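Local coordinates for protein 2-oxoadipate dioxygenase/decarboxylase (Pseudomonas putida, PDB 6W1G) that catalyses the iron(II)-dependent decarboxylation and hydroxylation of 2-oxoadipate to (R)-2-hydroxyglutarate, a step of lysine catabolism, at residues I73-A78 with T130-L135; V106-T111 with H210-D215. One frame throughout, in Å; residues are numbered along the deposited sequence.

Interaction 1: residues I73-A78 with T130-L135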
ATOM      1  N   ILE A  73      -4.792   7.903  -4.039  1.00 10.30           N
ATOM      2  CA  ILE A  73      -5.594   9.074  -4.308  1.00 10.75           C
ATOM      3  C   ILE A  73      -4.897  10.294  -3.735  1.00 11.58           C
ATOM      4  O   ILE A  73      -4.006  10.205  -2.877  1.00 12.48           O
ATOM      5  CB  ILE A  73      -6.991   8.962  -3.669  1.00 11.84           C
ATOM      6  CG1 ILE A  73      -6.919   8.825  -2.136  1.00 13.46           C
ATOM      7  CG2 ILE A  73      -7.737   7.834  -4.314  1.00 13.55           C
ATOM      8  CD1 ILE A  73      -8.245   8.914  -1.393  1.00 14.63           C
ATOM      9  N   ARG A  74      -5.379  11.454  -4.163  1.00 12.13           N
ATOM     10  CA  ARG A  74      -4.893  12.757  -3.710  1.00 13.25           C
ATOM     11  C   ARG A  74      -6.083  13.626  -3.374  1.00 12.62           C
ATOM     12  O   ARG A  74      -7.029  13.683  -4.158  1.00 15.00           O
ATOM     13  CB  ARG A  74      -4.111  13.428  -4.837  1.00 16.41           C
ATOM     14  CG  ARG A  74      -2.951  12.577  -5.317  1.00 17.58           C
ATOM     15  CD  ARG A  74      -2.513  12.988  -6.716  1.00 23.23           C
ATOM     16  NE  ARG A  74      -1.276  12.338  -7.105  1.00 27.58           N
ATOM     17  CZ  ARG A  74      -0.771  12.378  -8.327  1.00 27.18           C
ATOM     18  NH1 ARG A  74      -1.412  13.041  -9.279  1.00 28.89           N
ATOM     19  NH2 ARG A  74       0.359  11.753  -8.588  1.00 31.07           N
ATOM     20  N   VAL A  75      -6.038  14.290  -2.223  1.00 13.12           N
ATOM     21  CA  VAL A  75      -7.064  15.236  -1.827  1.00 14.00           C
ATOM     22  C   VAL A  75      -6.422  16.611  -1.698  1.00 14.86           C
ATOM     23  O   VAL A  75      -5.190  16.758  -1.655  1.00 14.29           O
ATOM     24  CB  VAL A  75      -7.809  14.826  -0.538  1.00 14.49           C
ATOM     25  CG1 VAL A  75      -8.569  13.573  -0.769  1.00 16.00           C
ATOM     26  CG2 VAL A  75      -6.857  14.689   0.640  1.00 15.95           C
ATOM     27  N   GLY A  76      -7.265  17.639  -1.640  1.00 16.11           N
ATOM     28  CA  GLY A  76      -6.794  18.992  -1.741  1.00 16.33           C
ATOM     29  C   GLY A  76      -6.899  19.846  -0.506  1.00 16.83           C
ATOM     30  O   GLY A  76      -6.311  20.923  -0.482  1.00 19.79           O
ATOM     31  N   THR A  77      -7.681  19.441   0.489  1.00 16.56           N
ATOM     32  CA  THR A  77      -7.892  20.274   1.660  1.00 18.16           C
ATOM     33  C   THR A  77      -7.878  19.426   2.920  1.00 15.26           C
ATOM     34  O   THR A  77      -8.122  18.210   2.892  1.00 15.13           O
ATOM     35  CB  THR A  77      -9.247  21.019   1.641  1.00 18.11           C
ATOM     36  OG1 THR A  77     -10.289  20.072   1.907  1.00 17.68           O
ATOM     37  CG2 THR A  77      -9.479  21.768   0.345  1.00 20.11           C
ATOM     38  N   ALA A  78      -7.567  20.084   4.037  1.00 18.20           N
ATOM     39  CA  ALA A  78      -7.615  19.430   5.341  1.00 17.80           C
ATOM     40  C   ALA A  78      -8.979  18.804   5.612  1.00 17.88           C
ATOM     41  O   ALA A  78      -9.068  17.680   6.132  1.00 17.89           O
ATOM     42  CB  ALA A  78      -7.249  20.423   6.464  1.00 21.02           C
ATOM     43  N   THR A 130      -3.014   7.903   0.576  1.00  9.99           N
ATOM     44  CA  THR A 130      -3.769   9.139   0.468  1.00 10.43           C
ATOM     45  C   THR A 130      -2.828  10.315   0.660  1.00 10.48           C
ATOM     46  O   THR A 130      -2.245  10.498   1.738  1.00 11.93           O
ATOM     47  CB  THR A 130      -4.868   9.158   1.502  1.00 10.72           C
ATOM     48  OG1 THR A 130      -5.711   8.023   1.317  1.00 11.14           O
ATOM     49  CG2 THR A 130      -5.726  10.414   1.403  1.00 11.77           C
ATOM     50  N   SER A 131      -2.709  11.145  -0.381  1.00 12.07           N
ATOM     51  CA  SER A 131      -1.851  12.325  -0.326  1.00 13.01           C
ATOM     52  C   SER A 131      -2.685  13.575  -0.166  1.00 13.47           C
ATOM     53  O   SER A 131      -3.765  13.685  -0.750  1.00 17.50           O
ATOM     54  CB  SER A 131      -1.033  12.424  -1.609  1.00 16.53           C
ATOM     55  OG  SER A 131      -0.216  11.294  -1.828  1.00 16.98           O
ATOM     56  N   LEU A 132      -2.156  14.503   0.617  1.00 13.94           N
ATOM     57  CA  LEU A 132      -2.733  15.822   0.743  1.00 14.21           C
ATOM     58  C   LEU A 132      -1.806  16.828   0.066  1.00 16.90           C
ATOM     59  O   LEU A 132      -0.622  16.927   0.405  1.00 16.70           O
ATOM     60  CB  LEU A 132      -2.894  16.153   2.224  1.00 15.52           C
ATOM     61  CG  LEU A 132      -3.299  17.585   2.492  1.00 16.61           C
ATOM     62  CD1 LEU A 132      -4.651  17.988   1.915  1.00 18.27           C
ATOM     63  CD2 LEU A 132      -3.305  17.841   4.005  1.00 19.83           C
ATOM     64  N   LEU A 133      -2.355  17.545  -0.914  1.00 16.51           N
ATOM     65  CA  LEU A 133      -1.639  18.604  -1.602  1.00 17.70           C
ATOM     66  C   LEU A 133      -1.326  19.737  -0.631  1.00 19.75           C
ATOM     67  O   LEU A 133      -2.169  20.131   0.177  1.00 21.75           O
ATOM     68  CB  LEU A 133      -2.531  19.125  -2.726  1.00 21.59           C
ATOM     69  CG  LEU A 133      -1.942  20.159  -3.684  1.00 23.43           C
ATOM     70  CD1 LEU A 133      -0.926  19.518  -4.594  1.00 29.30           C
ATOM     71  CD2 LEU A 133      -3.085  20.805  -4.489  1.00 23.88           C
ATOM     72  N   ARG A 134      -0.106  20.274  -0.722  1.00 22.78           N
ATOM     73  CA  ARG A 134       0.318  21.420   0.078  1.00 26.78           C
ATOM     74  C   ARG A 134       0.350  22.642  -0.830  1.00 31.77           C
ATOM     75  O   ARG A 134       1.082  22.659  -1.828  1.00 35.13           O
ATOM     76  CB  ARG A 134       1.683  21.174   0.714  1.00 27.25           C
ATOM     77  CG  ARG A 134       1.712  19.896   1.549  1.00 27.77           C
ATOM     78  CD  ARG A 134       2.843  19.902   2.576  1.00 30.96           C
ATOM     79  NE  ARG A 134       2.604  20.880   3.637  1.00 35.08           N
ATOM     80  CZ  ARG A 134       3.465  21.150   4.605  1.00 38.26           C
ATOM     81  NH1 ARG A 134       4.623  20.516   4.628  1.00 38.83           N
ATOM     82  NH2 ARG A 134       3.181  22.045   5.556  1.00 38.80           N
ATOM     83  N   LEU A 135      -0.460  23.630  -0.505  1.00 30.67           N
ATOM     84  CA  LEU A 135      -0.495  24.822  -1.342  1.00 34.41           C
ATOM     85  C   LEU A 135       0.524  25.887  -0.960  1.00 36.96           C
ATOM     86  O   LEU A 135       0.782  26.788  -1.775  1.00 36.90           O
ATOM     87  CB  LEU A 135      -1.889  25.443  -1.324  1.00 35.86           C
ATOM     88  CG  LEU A 135      -2.964  24.586  -1.975  1.00 35.61           C
ATOM     89  CD1 LEU A 135      -4.264  25.379  -1.999  1.00 38.07           C
ATOM     90  CD2 LEU A 135      -2.588  24.129  -3.375  1.00 33.82           C
TER
HETATM   91  O   HOH W   1       0.568  11.491  -4.410  1.00 40.74           O

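Interaction 2: residues V106-T111 with H210-D215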
ATOM      1  N   VAL A 106       8.060  17.397  -4.521  1.00 47.72           N
ATOM      2  CA  VAL A 106       6.656  17.139  -4.843  1.00 44.00           C
ATOM      3  C   VAL A 106       5.778  17.699  -3.727  1.00 37.73           C
ATOM      4  O   VAL A 106       5.969  17.344  -2.552  1.00 37.64           O
ATOM      5  CB  VAL A 106       6.386  15.637  -5.019  1.00 45.34           C
ATOM      6  CG1 VAL A 106       4.957  15.403  -5.502  1.00 44.97           C
ATOM      7  CG2 VAL A 106       7.401  15.011  -5.970  1.00 46.91           C
ATOM      8  N   PRO A 107       4.801  18.558  -4.034  1.00 31.54           N
ATOM      9  CA  PRO A 107       4.076  19.288  -2.973  1.00 30.29           C
ATOM     10  C   PRO A 107       2.937  18.483  -2.336  1.00 27.53           C
ATOM     11  O   PRO A 107       1.785  18.923  -2.289  1.00 26.03           O
ATOM     12  CB  PRO A 107       3.569  20.524  -3.729  1.00 32.30           C
ATOM     13  CG  PRO A 107       3.305  20.012  -5.103  1.00 32.88           C
ATOM     14  CD  PRO A 107       4.453  19.058  -5.377  1.00 34.64           C
ATOM     15  N   VAL A 108       3.273  17.302  -1.803  1.00 24.72           N
ATOM     16  CA  VAL A 108       2.315  16.469  -1.099  1.00 21.74           C
ATOM     17  C   VAL A 108       2.958  15.852   0.145  1.00 20.27           C
ATOM     18  O   VAL A 108       4.178  15.692   0.238  1.00 22.46           O
ATOM     19  CB  VAL A 108       1.710  15.316  -1.951  1.00 22.99           C
ATOM     20  CG1 VAL A 108       0.929  15.819  -3.174  1.00 24.91           C
ATOM     21  CG2 VAL A 108       2.791  14.324  -2.368  1.00 26.92           C
ATOM     22  N   HIS A 109       2.095  15.457   1.090  1.00 17.20           N
ATOM     23  CA  HIS A 109       2.474  14.523   2.153  1.00 15.89           C
ATOM     24  C   HIS A 109       1.297  13.583   2.368  1.00 14.43           C
ATOM     25  O   HIS A 109       0.154  13.936   2.042  1.00 14.42           O
ATOM     26  CB  HIS A 109       2.996  15.198   3.425  1.00 16.88           C
ATOM     27  CG  HIS A 109       2.159  16.272   4.006  1.00 17.20           C
ATOM     28  ND1 HIS A 109       2.522  16.842   5.203  1.00 18.47           N
ATOM     29  CD2 HIS A 109       1.044  16.914   3.593  1.00 17.79           C
ATOM     30  CE1 HIS A 109       1.680  17.824   5.485  1.00 19.24           C
ATOM     31  NE2 HIS A 109       0.777  17.890   4.529  1.00 19.18           N
ATOM     32  N   SER A 110       1.583  12.391   2.908  1.00 14.07           N
ATOM     33  CA  SER A 110       0.651  11.288   2.751  1.00 14.04           C
ATOM     34  C   SER A 110       0.682  10.332   3.929  1.00 10.86           C
ATOM     35  O   SER A 110       1.633  10.269   4.719  1.00 12.68           O
ATOM     36  CB  SER A 110       1.028  10.470   1.502  1.00 14.01           C
ATOM     37  OG  SER A 110       1.291  11.321   0.421  1.00 15.38           O
ATOM     38  N   THR A 111      -0.399   9.542   4.003  1.00 11.28           N
ATOM     39  CA  THR A 111      -0.499   8.393   4.897  1.00 10.61           C
ATOM     40  C   THR A 111      -1.151   7.272   4.117  1.00 10.41           C
ATOM     41  O   THR A 111      -1.616   7.484   3.004  1.00 12.60           O
ATOM     42  CB  THR A 111      -1.318   8.731   6.151  1.00 11.38           C
ATOM     43  OG1 THR A 111      -1.213   7.673   7.114  1.00 11.44           O
ATOM     44  CG2 THR A 111      -2.763   8.942   5.867  1.00 11.82           C
ATOM     45  N   HIS A 210       2.998  22.377 -11.316  1.00 45.79           N
ATOM     46  CA  HIS A 210       3.321  20.982 -11.064  1.00 42.92           C
ATOM     47  C   HIS A 210       2.167  20.159 -11.616  1.00 38.50           C
ATOM     48  O   HIS A 210       1.004  20.506 -11.399  1.00 35.47           O
ATOM     49  CB  HIS A 210       3.489  20.728  -9.552  1.00 44.26           C
ATOM     50  CG  HIS A 210       4.359  19.558  -9.231  1.00 45.15           C
ATOM     51  ND1 HIS A 210       3.912  18.259  -9.324  1.00 45.92           N
ATOM     52  CD2 HIS A 210       5.652  19.486  -8.838  1.00 44.80           C
ATOM     53  CE1 HIS A 210       4.890  17.434  -8.993  1.00 45.12           C
ATOM     54  NE2 HIS A 210       5.963  18.155  -8.712  1.00 44.34           N
ATOM     55  N   ARG A 211       2.489  19.082 -12.342  1.00 38.43           N
ATOM     56  CA  ARG A 211       1.430  18.246 -12.893  1.00 38.55           C
ATOM     57  C   ARG A 211       0.477  17.790 -11.804  1.00 33.60           C
ATOM     58  O   ARG A 211      -0.726  17.653 -12.044  1.00 32.58           O
ATOM     59  CB  ARG A 211       2.014  17.038 -13.621  1.00 43.54           C
ATOM     60  CG  ARG A 211       2.878  16.138 -12.760  1.00 49.09           C
ATOM     61  CD  ARG A 211       4.099  15.615 -13.532  1.00 55.72           C
ATOM     62  NE  ARG A 211       3.740  14.779 -14.675  1.00 60.38           N
ATOM     63  CZ  ARG A 211       4.057  13.490 -14.815  1.00 63.80           C
ATOM     64  NH1 ARG A 211       3.671  12.835 -15.904  1.00 64.08           N
ATOM     65  NH2 ARG A 211       4.762  12.856 -13.889  1.00 64.91           N
ATOM     66  N   LEU A 212       0.988  17.565 -10.593  1.00 32.36           N
ATOM     67  CA  LEU A 212       0.143  17.102  -9.502  1.00 30.89           C
ATOM     68  C   LEU A 212      -0.861  18.162  -9.067  1.00 28.73           C
ATOM     69  O   LEU A 212      -1.988  17.836  -8.686  1.00 28.47           O
ATOM     70  CB  LEU A 212       1.022  16.680  -8.332  1.00 34.44           C
ATOM     71  CG  LEU A 212       0.311  15.886  -7.247  1.00 37.19           C
ATOM     72  CD1 LEU A 212       1.249  14.910  -6.584  1.00 39.58           C
ATOM     73  CD2 LEU A 212      -0.285  16.854  -6.234  1.00 38.56           C
ATOM     74  N   ILE A 213      -0.490  19.434  -9.145  1.00 28.81           N
ATOM     75  CA  ILE A 213      -1.433  20.482  -8.778  1.00 26.69           C
ATOM     76  C   ILE A 213      -2.634  20.474  -9.712  1.00 24.90           C
ATOM     77  O   ILE A 213      -3.774  20.611  -9.266  1.00 22.46           O
ATOM     78  CB  ILE A 213      -0.709  21.840  -8.736  1.00 30.62           C
ATOM     79  CG1 ILE A 213       0.345  21.818  -7.617  1.00 34.83           C
ATOM     80  CG2 ILE A 213      -1.679  22.980  -8.557  1.00 32.98           C
ATOM     81  CD1 ILE A 213       1.304  22.987  -7.654  1.00 36.98           C
ATOM     82  N   ALA A 214      -2.403  20.316 -11.024  1.00 23.95           N
ATOM     83  CA  ALA A 214      -3.527  20.234 -11.947  1.00 23.48           C
ATOM     84  C   ALA A 214      -4.369  18.978 -11.705  1.00 22.94           C
ATOM     85  O   ALA A 214      -5.605  19.037 -11.729  1.00 21.96           O
ATOM     86  CB  ALA A 214      -3.040  20.279 -13.390  1.00 24.96           C
ATOM     87  N   ASP A 215      -3.724  17.834 -11.494  1.00 20.61           N
ATOM     88  CA  ASP A 215      -4.456  16.597 -11.274  1.00 20.32           C
ATOM     89  C   ASP A 215      -5.437  16.721 -10.106  1.00 19.34           C
ATOM     90  O   ASP A 215      -6.528  16.141 -10.153  1.00 21.88           O
ATOM     91  CB  ASP A 215      -3.483  15.430 -11.072  1.00 21.88           C
ATOM     92  CG  ASP A 215      -4.192  14.101 -10.906  1.00 23.09           C
ATOM     93  OD1 ASP A 215      -4.805  13.628 -11.888  1.00 25.59           O
ATOM     94  OD2 ASP A 215      -4.155  13.542  -9.793  1.00 24.71           O
TER

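Interaction 1: residues I73-A78 with T130-L135
R74 and S131 project from one face of the sheet, the CG of R74 passing 4.2 Å from the CB of S131, and the flat guanidinium of R74 is gripped at its nitrogens: NE meets a water through a weak bond, and NH1 forms a salt bridge with D215. S131 OG holds that water at 2.7 Å and also bonds S110 OG. R74 is extended from CG to NE, which carries NE away from the strand to the water.

The backbones beneath form a parallel β-ladder between strands 69-75 and 127-133, neighbours inside the five-stranded mixed sheet of a glyoxalase-clan protein. Its three bonds run from S131 N to I73 O, from V75 N to S131 O and from L133 N to V75 O. The tightest is that from V75 N to S131 O at 2.8 Å, with an N-H...O angle of 170°. The same oxygen also lies 3.3 Å from CA of R74, so it gathers an N-H and a weaker CA-H from one neighbouring strand. R74 binds 2-oxoadipate and is thought to matter for substrate specificity, so this ladder anchors a substrate-binding arginine on the sheet that also carries the metal ligand H70.

On the other face I73 and T130 lie side by side, pointing the same way. With chi1 at 61°, CG1 of I73 sits between backbone N and carbonyl carbon and approaches T130 OG1 to 3.7 Å. V75 and L132 instead cross at about a right angle, CG2 against CD1. Beyond the strand, T77 caps helix 78-90 through OG1 to the N of E80, and CD1 of L132 rests 3.6 Å from the carbonyl oxygen of T77.

Interaction 2: residues V106-T111 with H210-D215
P107, at the centre of an inverse gamma turn (phi -83°, psi 57°) closed by V108 N on V106 O, faces the first turn of helix 211-217 just before the chain enters strand 108-114. Its ring lies against the imidazole of H210 in a CH-pi contact: CD stands 3.6 Å above the imidazole plane, over its centre. V106 crosses H210 at about a right angle, bringing CG1 to 4.0 Å from CE1.

H210 is also the N-cap of the helix. Its ND1 accepts from L212 N at 3.3 Å, with the donor only 7° out of the ring plane, so the imidazole is engaged at its edge by the backbone and over one face by the proline. V108 CG1 meets both methyls of L212, and the distance to CD2, 3.5 Å, is tighter than usual for two carbons. CD1 of L212 in turn reaches CG1 of V106 at 3.9 Å. I213 adds a looser touch, its CG1 lying 4.3 Å from CG of P107.

The strand entrance and the helix start thus meet through carbon surfaces and one pi face. Because ND1 accepts the capping N-H, that nitrogen should be unprotonated, which would place the proton of a neutral H210 on NE2.

Overall arrangement
The segments alternate along the chain: 73-78, 106-111, 130-135, then 210-215, so interactions 1 and 2 interlock, their centres 7 Å apart. Both rest on the mixed sheet, where strand 127-133 lies between strands 69-75 and 108-114, parallel to the first and antiparallel to the second. L132 N bonds H109 O, extending the backbone network from one contact into the other. Helix 211-217 lies over the face bearing R74, where L212 packs on L133. The helix docked in interaction 2 therefore supplies, in D215, the acidic partner of the 2-oxoadipate-binding arginine, near the nickel held by H70, H226 and E294 in this crystal.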